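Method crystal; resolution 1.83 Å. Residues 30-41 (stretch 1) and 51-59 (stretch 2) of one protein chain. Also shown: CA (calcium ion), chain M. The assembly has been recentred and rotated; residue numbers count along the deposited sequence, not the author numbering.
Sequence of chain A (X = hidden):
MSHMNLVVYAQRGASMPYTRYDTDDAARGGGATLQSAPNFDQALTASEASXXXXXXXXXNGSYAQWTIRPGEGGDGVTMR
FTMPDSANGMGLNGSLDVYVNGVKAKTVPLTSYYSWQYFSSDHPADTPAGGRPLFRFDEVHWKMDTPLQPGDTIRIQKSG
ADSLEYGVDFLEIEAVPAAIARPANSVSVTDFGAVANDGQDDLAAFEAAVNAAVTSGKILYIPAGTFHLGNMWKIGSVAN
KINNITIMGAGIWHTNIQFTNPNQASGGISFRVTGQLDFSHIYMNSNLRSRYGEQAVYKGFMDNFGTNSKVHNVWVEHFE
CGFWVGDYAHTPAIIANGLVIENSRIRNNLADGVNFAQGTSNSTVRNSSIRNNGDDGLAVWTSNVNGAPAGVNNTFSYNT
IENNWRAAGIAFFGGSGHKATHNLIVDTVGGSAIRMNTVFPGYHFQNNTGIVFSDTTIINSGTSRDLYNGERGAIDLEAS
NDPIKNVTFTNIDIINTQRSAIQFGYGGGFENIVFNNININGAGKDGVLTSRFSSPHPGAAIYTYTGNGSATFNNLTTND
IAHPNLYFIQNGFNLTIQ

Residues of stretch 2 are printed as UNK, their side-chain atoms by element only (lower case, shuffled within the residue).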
ATOM      1  N   GLY A  30       2.899  25.576 -21.036  1.00 12.46           N
ATOM      2  CA  GLY A  30       1.856  25.337 -22.010  1.00 13.16           C
ATOM      3  C   GLY A  30       0.449  25.326 -21.460  1.00 15.61           C
ATOM      4  O   GLY A  30      -0.462  24.843 -22.139  1.00 16.79           O
ATOM      5  N   GLY A  31       0.241  25.848 -20.254  1.00 15.43           N
ATOM      6  CA  GLY A  31      -1.053  25.796 -19.604  1.00 18.90           C
ATOM      7  C   GLY A  31      -1.091  24.966 -18.339  1.00 16.33           C
ATOM      8  O   GLY A  31      -2.128  24.954 -17.661  1.00 17.07           O
ATOM      9  N   ALA A  32      -0.005  24.272 -18.001  1.00 15.44           N
ATOM     10  CA  ALA A  32       0.037  23.483 -16.775  1.00 16.54           C
ATOM     11  C   ALA A  32      -0.002  24.406 -15.561  1.00 19.35           C
ATOM     12  O   ALA A  32       0.516  25.521 -15.597  1.00 19.11           O
ATOM     13  CB  ALA A  32       1.304  22.620 -16.735  1.00 12.73           C
ATOM     14  N   THR A  33      -0.644  23.945 -14.488  1.00 18.05           N
ATOM     15  CA  THR A  33      -0.739  24.717 -13.254  1.00 18.75           C
ATOM     16  C   THR A  33      -0.380  23.845 -12.059  1.00 20.10           C
ATOM     17  O   THR A  33      -0.474  22.617 -12.107  1.00 16.87           O
ATOM     18  CB  THR A  33      -2.139  25.313 -13.052  1.00 18.90           C
ATOM     19  OG1 THR A  33      -3.097  24.264 -12.885  1.00 21.45           O
ATOM     20  CG2 THR A  33      -2.539  26.179 -14.249  1.00 19.64           C
ATOM     21  N   LEU A  34       0.045  24.501 -10.980  1.00 17.15           N
ATOM     22  CA  LEU A  34       0.308  23.830  -9.711  1.00 17.61           C
ATOM     23  C   LEU A  34      -0.988  23.780  -8.908  1.00 21.09           C
ATOM     24  O   LEU A  34      -1.605  24.817  -8.654  1.00 18.03           O
ATOM     25  CB  LEU A  34       1.406  24.569  -8.943  1.00 19.17           C
ATOM     26  CG  LEU A  34       2.073  24.012  -7.681  1.00 27.69           C
ATOM     27  CD1 LEU A  34       1.144  23.929  -6.473  1.00 25.11           C
ATOM     28  CD2 LEU A  34       2.694  22.660  -7.962  1.00 24.72           C
ATOM     29  N   GLN A  35      -1.410  22.582  -8.521  1.00 15.50           N
ATOM     30  CA  GLN A  35      -2.607  22.397  -7.707  1.00 14.82           C
ATOM     31  C   GLN A  35      -2.167  21.939  -6.331  1.00 16.46           C
ATOM     32  O   GLN A  35      -1.351  21.021  -6.223  1.00 14.35           O
ATOM     33  CB  GLN A  35      -3.547  21.358  -8.320  1.00 17.89           C
ATOM     34  CG  GLN A  35      -3.965  21.657  -9.732  1.00 18.53           C
ATOM     35  CD  GLN A  35      -4.827  22.887  -9.821  1.00 22.82           C
ATOM     36  OE1 GLN A  35      -4.553  23.795 -10.610  1.00 26.30           O
ATOM     37  NE2 GLN A  35      -5.878  22.932  -9.015  1.00 31.37           N
ATOM     38  N   SER A  36      -2.697  22.567  -5.284  1.00 13.56           N
ATOM     39  CA  SER A  36      -2.227  22.252  -3.944  1.00 12.95           C
ATOM     40  C   SER A  36      -3.386  22.244  -2.959  1.00 13.29           C
ATOM     41  O   SER A  36      -4.410  22.903  -3.166  1.00 15.25           O
ATOM     42  CB  SER A  36      -1.143  23.245  -3.482  1.00 19.34           C
ATOM     43  OG  SER A  36      -1.641  24.568  -3.453  1.00 21.73           O
ATOM     44  N   ALA A  37      -3.206  21.483  -1.883  1.00 11.68           N
ATOM     45  CA  ALA A  37      -4.192  21.370  -0.808  1.00 13.63           C
ATOM     46  C   ALA A  37      -3.450  21.471   0.514  1.00 14.23           C
ATOM     47  O   ALA A  37      -3.386  20.512   1.291  1.00 15.65           O
ATOM     48  CB  ALA A  37      -4.974  20.058  -0.917  1.00 13.38           C
ATOM     49  N   PRO A  38      -2.870  22.638   0.805  1.00 18.60           N
ATOM     50  CA  PRO A  38      -2.022  22.751   2.001  1.00 19.10           C
ATOM     51  C   PRO A  38      -2.774  22.556   3.309  1.00 17.97           C
ATOM     52  O   PRO A  38      -2.138  22.276   4.328  1.00 19.91           O
ATOM     53  CB  PRO A  38      -1.439  24.171   1.885  1.00 17.75           C
ATOM     54  CG  PRO A  38      -2.420  24.914   1.077  1.00 20.49           C
ATOM     55  CD  PRO A  38      -3.005  23.923   0.097  1.00 17.93           C
ATOM     56  N   ASN A  39      -4.098  22.688   3.322  1.00 18.72           N
ATOM     57  CA  ASN A  39      -4.872  22.427   4.529  1.00 17.71           C
ATOM     58  C   ASN A  39      -5.442  21.013   4.568  1.00 16.61           C
ATOM     59  O   ASN A  39      -6.282  20.723   5.424  1.00 17.23           O
ATOM     60  CB  ASN A  39      -6.005  23.445   4.661  1.00 20.64           C
ATOM     61  CG  ASN A  39      -7.022  23.326   3.545  1.00 25.72           C
ATOM     62  OD1 ASN A  39      -6.829  22.570   2.586  1.00 23.37           O
ATOM     63  ND2 ASN A  39      -8.100  24.086   3.648  1.00 26.96           N
ATOM     64  N   PHE A  40      -5.030  20.142   3.645  1.00 14.12           N
ATOM     65  CA  PHE A  40      -5.423  18.731   3.617  1.00 10.36           C
ATOM     66  C   PHE A  40      -6.912  18.534   3.354  1.00 12.97           C
ATOM     67  O   PHE A  40      -7.475  17.483   3.700  1.00 15.29           O
ATOM     68  CB  PHE A  40      -5.018  18.013   4.916  1.00 12.16           C
ATOM     69  CG  PHE A  40      -3.563  18.156   5.250  1.00 12.83           C
ATOM     70  CD1 PHE A  40      -2.625  17.299   4.692  1.00 12.39           C
ATOM     71  CD2 PHE A  40      -3.127  19.165   6.094  1.00 11.24           C
ATOM     72  CE1 PHE A  40      -1.274  17.432   4.988  1.00 12.65           C
ATOM     73  CE2 PHE A  40      -1.773  19.302   6.398  1.00 16.31           C
ATOM     74  CZ  PHE A  40      -0.851  18.439   5.841  1.00 14.16           C
ATOM     75  N   ASP A  41      -7.567  19.512   2.729  1.00 14.53           N
ATOM     76  CA  ASP A  41      -9.005  19.445   2.488  1.00 16.05           C
ATOM     77  C   ASP A  41      -9.310  18.352   1.469  1.00 13.25           C
ATOM     78  O   ASP A  41      -8.899  18.446   0.309  1.00 12.19           O
ATOM     79  CB  ASP A  41      -9.494  20.811   2.005  1.00 16.84           C
ATOM     80  CG  ASP A  41     -10.969  20.832   1.625  1.00 20.80           C
ATOM     81  OD1 ASP A  41     -11.673  19.806   1.738  1.00 15.40           O
ATOM     82  OD2 ASP A  41     -11.429  21.916   1.197  1.00 22.21           O
ATOM     83  N   UNK A  51       2.868  15.253  -1.017  1.00 12.51           N
ATOM     84  CA  UNK A  51       3.100  16.616  -0.581  1.00 13.04           C
ATOM     85  C   UNK A  51       1.919  17.541  -0.803  1.00 16.46           C
ATOM     86  O   UNK A  51       2.073  18.763  -0.719  1.00 12.26           O
ATOM     87  N   UNK A  52       0.737  16.962  -1.074  1.00 11.53           N
ATOM     88  CA  UNK A  52      -0.497  17.710  -1.328  1.00 12.80           C
ATOM     89  C   UNK A  52      -0.323  18.726  -2.460  1.00 11.64           C
ATOM     90  O   UNK A  52      -0.891  19.822  -2.434  1.00 12.47           O
ATOM     91  c   UNK A  52      -1.296  17.372   1.078  1.00 12.75           C
ATOM     92  c   UNK A  52      -0.032  16.925   1.797  1.00 10.78           C
ATOM     93  c   UNK A  52      -1.006  18.382  -0.051  1.00 16.07           C
ATOM     94  o   UNK A  52       0.807  17.750   2.182  1.00 14.69           O
ATOM     95  n   UNK A  52       0.113  15.620   1.976  1.00 13.54           N
ATOM     96  N   UNK A  53       0.460  18.351  -3.472  1.00 10.89           N
ATOM     97  CA  UNK A  53       0.748  19.214  -4.611  1.00 11.70           C
ATOM     98  C   UNK A  53       0.922  18.350  -5.851  1.00 12.36           C
ATOM     99  O   UNK A  53       1.588  17.323  -5.789  1.00  9.26           O
ATOM    100  c   UNK A  53       2.030  20.028  -4.388  1.00 17.14           C
ATOM    101  n   UNK A  53       4.647  24.157  -4.805  1.00 26.39           N
ATOM    102  c   UNK A  53       3.926  23.507  -3.901  1.00 33.05           C
ATOM    103  c   UNK A  53       1.950  21.048  -3.274  1.00 23.98           C
ATOM    104  c   UNK A  53       3.332  21.407  -2.767  1.00 25.21           C
ATOM    105  n   UNK A  53       3.039  24.169  -3.168  1.00 32.07           N
ATOM    106  n   UNK A  53       4.079  22.197  -3.736  1.00 26.97           N
ATOM    107  N   UNK A  54       0.332  18.761  -6.972  1.00 12.12           N
ATOM    108  CA  UNK A  54       0.593  18.082  -8.236  1.00 11.64           C
ATOM    109  C   UNK A  54       0.457  19.087  -9.370  1.00 12.67           C
ATOM    110  O   UNK A  54       0.024  20.224  -9.167  1.00 13.80           O
ATOM    111  c   UNK A  54      -1.790  17.222  -8.754  1.00  9.33           C
ATOM    112  c   UNK A  54      -4.033  17.837  -8.019  1.00 11.71           C
ATOM    113  c   UNK A  54      -3.603  17.476 -10.358  1.00 11.21           C
ATOM    114  c   UNK A  54      -0.341  16.879  -8.443  1.00 10.20           C
ATOM    115  c   UNK A  54      -2.265  17.190 -10.062  1.00 10.55           C
ATOM    116  c   UNK A  54      -2.687  17.550  -7.733  1.00  9.07           C
ATOM    117  o   UNK A  54      -5.802  18.074  -9.619  1.00 14.61           O
ATOM    118  c   UNK A  54      -4.481  17.797  -9.329  1.00 12.52           C
ATOM    119  N   UNK A  55       0.851  18.659 -10.570  1.00 11.36           N
ATOM    120  CA  UNK A  55       0.785  19.504 -11.761  1.00 11.04           C
ATOM    121  C   UNK A  55      -0.444  19.103 -12.561  1.00 12.66           C
ATOM    122  O   UNK A  55      -0.567  17.953 -13.004  1.00 12.16           O
ATOM    123  c   UNK A  55       1.949  20.272 -13.860  1.00 12.09           C
ATOM    124  c   UNK A  55       4.422  18.805 -11.951  1.00 23.21           C
ATOM    125  c   UNK A  55       3.285  19.781 -11.799  1.00 18.17           C
ATOM    126  c   UNK A  55       2.059  19.388 -12.616  1.00 12.79           C
ATOM    127  N   UNK A  56      -1.352  20.050 -12.758  1.00 11.31           N
ATOM    128  CA  UNK A  56      -2.507  19.828 -13.610  1.00 11.01           C
ATOM    129  C   UNK A  56      -2.144  20.139 -15.057  1.00 13.91           C
ATOM    130  O   UNK A  56      -1.501  21.160 -15.340  1.00 11.53           O
ATOM    131  c   UNK A  56      -3.692  20.682 -13.157  1.00 12.41           C
ATOM    132  N   UNK A  57      -2.550  19.243 -15.966  1.00 12.22           N
ATOM    133  CA  UNK A  57      -2.429  19.405 -17.411  1.00 12.16           C
ATOM    134  C   UNK A  57      -3.834  19.548 -17.995  1.00 13.76           C
ATOM    135  O   UNK A  57      -4.430  18.569 -18.467  1.00 14.04           O
ATOM    136  c   UNK A  57       0.593  18.988 -17.316  1.00 13.80           C
ATOM    137  c   UNK A  57       0.254  16.600 -18.011  1.00 12.98           C
ATOM    138  c   UNK A  57      -0.378  17.821 -17.341  1.00 14.19           C
ATOM    139  c   UNK A  57      -1.691  18.214 -18.031  1.00 13.10           C
ATOM    140  N   UNK A  58      -4.411  20.750 -17.955  1.00 13.71           N
ATOM    141  CA  UNK A  58      -5.830  20.884 -18.304  1.00 17.56           C
ATOM    142  C   UNK A  58      -6.106  20.903 -19.791  1.00 15.98           C
ATOM    143  O   UNK A  58      -7.242  20.615 -20.187  1.00 18.43           O
ATOM    144  c   UNK A  58      -3.867  21.983 -17.368  1.00 13.93           C
ATOM    145  c   UNK A  58      -5.082  22.633 -16.807  1.00 18.57           C
ATOM    146  c   UNK A  58      -6.230  22.226 -17.665  1.00 17.06           C
ATOM    147  N   UNK A  59      -5.118  21.217 -20.624  1.00 12.00           N
ATOM    148  CA  UNK A  59      -5.385  21.518 -22.018  1.00 12.74           C
ATOM    149  C   UNK A  59      -4.223  21.049 -22.874  1.00 13.20           C
ATOM    150  O   UNK A  59      -3.098  20.897 -22.400  1.00 14.00           O
ATOM    151  o   UNK A  59      -4.527  23.767 -21.695  1.00 14.50           O
ATOM    152  c   UNK A  59      -5.615  23.024 -22.225  1.00 14.37           C
TER
HETATM  153 CA    CA M 611       3.443  15.986  -5.393  1.00 19.56          CA
HETATM  154  O   HOH W   1      -2.796  24.560 -23.430  1.00 19.28           O
HETATM  155  O   HOH W   2      -7.325  20.016  -8.854  1.00 25.41           O
HETATM  156  O   HOH W   3       5.163  17.268  -4.170  1.00 17.19           O

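Position 51 has backbone atoms and nothing more, and its phi of 63° is one that favours a residue without a side chain. It touches nothing on stretch 1. This is Gly51.

Position 52 carries three carbons in a row, the third bearing one oxygen and one nitrogen: an amide on a two-carbon arm, hence Gln52. Its CA-to-CB bond points toward stretch 1, and the amide carbon CD lies 3.5 Å from CE1 of Phe40. Its backbone works too, since Ala37 N donates to Gln52 O at 2.9 Å.

At position 53, three carbons lead to a nitrogen and then to a carbon holding two more nitrogens. That is a guanidinium, so Arg53. Leu34 CD1 sits over one face of this flat group, 3.8 Å from Arg53 CZ, while the aliphatic arm packs CG against Ser36 CB at 3.8 Å. The backbone faces a different task: Arg53 O binds the calcium ion at 2.3 Å.

Position 54 has one carbon and then a six-carbon ring with an oxygen at its far end, which is Tyr54. Gln35 CB lies over the ring face, 3.9 Å from its centroid, a CH-pi contact. Water 2 bridges the ends of the two side chains, 2.6 Å from Tyr54 OH and held weakly at 3.3 Å from Gln35 NE2.

Position 55 shows four carbons, forked at the first, with one arm two carbons long. This beta-branched pattern is Ile55, whose CG2 meets Ala32 CB at 3.8 Å.

A single carbon stands at position 56, so the residue is Ala56. Its CB is 3.6 Å from Thr33 OG1 and also 3.6 Å from Gln35 CG, a small side chain fitted beside two larger neighbours. Those neighbours are themselves joined, Thr33 OG1 donating to Gln35 OE1 at 2.7 Å.

Position 57 again has four carbons, but forked at the second: Leu57. Although its CA-to-CB bond points away, CD2 returns to within 3.7 Å of Ala32 CB.

At position 58 three carbons close a ring onto the backbone nitrogen, giving Pro58. Its CD lies 3.5 Å from Gly31 O.

Position 59 ends in one carbon and one oxygen, Ser59. Its OG donates to water 1 at 2.6 Å, and that water donates to Gly30 O at 2.7 Å, linking the two stretches beyond the strands.

The rule of the contact is an antiparallel ladder. Thr33 and Ala56 exchange two hydrogen bonds, N to O at 3.0 Å and O to N at 2.8 Å; Gln35 and Tyr54 do likewise, N to O at 2.8 Å and O to N at 2.9 Å. The pairs Leu34–Ile55 and Ser36–Arg53 alternate with them without such bonds. Side chains then sort by face: Thr33, Gln35, Tyr54 and Ala56 on one, Leu34, Ser36, Arg53 and Ile55 on the other. The backbone sets register, and each face adds its own packing.

Stretch 2 51-59: GQRYIALPS
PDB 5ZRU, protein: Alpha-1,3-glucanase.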